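Long-range contact in glycosyl transferase (Staphylococcus aureus, PDB 5U02), which is a glycosyl transferase of the TarS family whose modelled part joins a helical linker domain to two C-terminal beta-rich domains: residues 287-292 and 328-333. Numbering follows the deposited sequence.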
loop_
_atom_site.group_PDB
_atom_site.type_symbol
_atom_site.label_atom_id
_atom_site.label_comp_id
_atom_site.label_asym_id
_atom_site.label_seq_id
_atom_site.Cartn_x
_atom_site.Cartn_y
_atom_site.Cartn_z
ATOM N N LYS A 287 18.495 -22.275 -38.157
ATOM C CA LYS A 287 17.593 -21.438 -38.933
ATOM C C LYS A 287 16.461 -20.832 -38.117
ATOM O O LYS A 287 15.711 -20.010 -38.655
ATOM C CB LYS A 287 16.990 -22.234 -40.101
ATOM C CG LYS A 287 18.028 -22.772 -41.072
ATOM C CD LYS A 287 18.921 -21.653 -41.608
ATOM C CE LYS A 287 18.130 -20.647 -42.440
ATOM N NZ LYS A 287 18.670 -19.264 -42.312
ATOM N N ASN A 288 16.329 -21.187 -36.836
ATOM C CA ASN A 288 15.167 -20.767 -36.063
ATOM C C ASN A 288 15.537 -20.262 -34.671
ATOM O O ASN A 288 14.657 -20.160 -33.808
ATOM C CB ASN A 288 14.158 -21.923 -35.948
ATOM C CG ASN A 288 14.732 -23.138 -35.221
ATOM O OD1 ASN A 288 15.950 -23.270 -35.060
ATOM N ND2 ASN A 288 13.855 -24.035 -34.788
ATOM N N LYS A 289 16.805 -19.938 -34.421
ATOM C CA LYS A 289 17.247 -19.533 -33.092
ATOM C C LYS A 289 18.069 -18.257 -33.179
ATOM O O LYS A 289 19.032 -18.176 -33.952
ATOM C CB LYS A 289 18.061 -20.641 -32.414
ATOM C CG LYS A 289 17.214 -21.806 -31.913
ATOM C CD LYS A 289 18.075 -22.965 -31.416
ATOM C CE LYS A 289 17.203 -24.103 -30.903
ATOM N NZ LYS A 289 17.965 -25.364 -30.680
ATOM N N ILE A 290 17.688 -17.267 -32.379
ATOM C CA ILE A 290 18.420 -16.014 -32.251
ATOM C C ILE A 290 19.135 -16.034 -30.906
ATOM O O ILE A 290 18.527 -16.359 -29.878
ATOM C CB ILE A 290 17.479 -14.806 -32.383
ATOM C CG1 ILE A 290 16.764 -14.860 -33.737
ATOM C CG2 ILE A 290 18.248 -13.496 -32.238
ATOM C CD1 ILE A 290 15.628 -13.871 -33.887
ATOM N N ILE A 291 20.427 -15.723 -30.918
ATOM C CA ILE A 291 21.271 -15.807 -29.730
ATOM C C ILE A 291 21.744 -14.404 -29.372
ATOM O O ILE A 291 22.381 -13.724 -30.189
ATOM C CB ILE A 291 22.470 -16.745 -29.942
ATOM C CG1 ILE A 291 22.014 -18.132 -30.400
ATOM C CG2 ILE A 291 23.278 -16.861 -28.656
ATOM C CD1 ILE A 291 21.164 -18.855 -29.384
ATOM N N LEU A 292 21.444 -13.976 -28.151
ATOM C CA LEU A 292 21.945 -12.718 -27.615
ATOM C C LEU A 292 23.078 -13.037 -26.652
ATOM O O LEU A 292 22.884 -13.795 -25.695
ATOM C CB LEU A 292 20.839 -11.943 -26.905
ATOM C CG LEU A 292 19.605 -11.586 -27.737
ATOM C CD1 LEU A 292 18.621 -10.802 -26.889
ATOM C CD2 LEU A 292 19.995 -10.807 -28.984
ATOM N N GLU A 328 18.602 -17.471 -25.668
ATOM C CA GLU A 328 18.119 -18.091 -26.891
ATOM C C GLU A 328 16.661 -17.719 -27.115
ATOM O O GLU A 328 15.840 -17.815 -26.197
ATOM C CB GLU A 328 18.269 -19.611 -26.841
ATOM C CG GLU A 328 17.589 -20.321 -27.995
ATOM C CD GLU A 328 17.498 -21.813 -27.781
ATOM O OE1 GLU A 328 18.487 -22.512 -28.069
ATOM O OE2 GLU A 328 16.440 -22.285 -27.318
ATOM N N ILE A 329 16.346 -17.302 -28.334
ATOM C CA ILE A 329 14.976 -17.039 -28.745
ATOM C C ILE A 329 14.645 -18.084 -29.797
ATOM O O ILE A 329 15.113 -17.999 -30.938
ATOM C CB ILE A 329 14.790 -15.615 -29.276
ATOM C CG1 ILE A 329 15.100 -14.598 -28.169
ATOM C CG2 ILE A 329 13.367 -15.426 -29.788
ATOM C CD1 ILE A 329 15.036 -13.152 -28.613
ATOM N N LEU A 330 13.865 -19.090 -29.401
ATOM C CA LEU A 330 13.451 -20.173 -30.294
ATOM C C LEU A 330 12.246 -19.699 -31.095
ATOM O O LEU A 330 11.128 -19.641 -30.580
ATOM C CB LEU A 330 13.127 -21.429 -29.495
ATOM C CG LEU A 330 12.606 -22.637 -30.275
ATOM C CD1 LEU A 330 13.634 -23.095 -31.301
ATOM C CD2 LEU A 330 12.230 -23.779 -29.334
ATOM N N LEU A 331 12.472 -19.365 -32.365
ATOM C CA LEU A 331 11.431 -18.794 -33.206
ATOM C C LEU A 331 10.415 -19.854 -33.622
ATOM O O LEU A 331 10.688 -21.057 -33.618
ATOM C CB LEU A 331 12.043 -18.155 -34.452
ATOM C CG LEU A 331 12.980 -16.977 -34.216
ATOM C CD1 LEU A 331 13.610 -16.552 -35.524
ATOM C CD2 LEU A 331 12.209 -15.828 -33.590
ATOM N N SER A 332 9.222 -19.384 -34.002
ATOM C CA SER A 332 8.149 -20.275 -34.423
ATOM C C SER A 332 8.315 -20.769 -35.852
ATOM O O SER A 332 7.599 -21.692 -36.258
ATOM C CB SER A 332 6.797 -19.575 -34.290
ATOM O OG SER A 332 6.674 -18.541 -35.250
ATOM N N LYS A 333 9.229 -20.180 -36.620
ATOM C CA LYS A 333 9.501 -20.617 -37.981
ATOM C C LYS A 333 10.933 -20.243 -38.333
ATOM O O LYS A 333 11.630 -19.572 -37.567
ATOM C CB LYS A 333 8.515 -19.997 -38.978
ATOM C CG LYS A 333 8.696 -18.501 -39.169
ATOM C CD LYS A 333 7.865 -17.990 -40.335
ATOM C CE LYS A 333 8.202 -16.542 -40.645
ATOM N NZ LYS A 333 7.473 -16.037 -41.846
#
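K289 sets CG beside its backbone N (chi1 -75°) and runs out extended. E328 turns CG anti to its own N (chi1 171°) and is also extended. With these torsions the two side chains cross obliquely on the face of the sheet that also carries I291 and L330. OE1 of E328 lies 3.4 Å from CD of K289, along the aliphatic part of the lysine. The salt bridge from NZ of K289 to OE1 of E328 is long, at 3.9 Å. The stronger partner of that NZ is D312 of the second subunit. L330 lies alongside K289 and N288, pointing the same way; its CD1 is 3.7 Å from CE of K289 and 3.6 Å from ND2 of N288. This ND2 makes a weak hydrogen bond to backbone O of D312 of the second subunit.

On the face of I290 and I329, CD1 of I290 meets CD1 of L331 at 3.7 Å, the side chains crossing obliquely. V308 of strand 304-310 touches both. The backbones are antiparallel. I290 N donates to I329 O at 3.0 Å. I329 N donates to I290 O at 2.8 Å. L331 N donates a hydrogen bond to O of N288 at 2.7 Å, nearly along the C=O axis.

This pairing joins strands 289-294 and 326-331 in C-terminal domain 2. Backbone bonds and apolar contacts among I290, I329 and L331 hold the strands together, while the lysine charge is probably balanced mainly across the subunit interface.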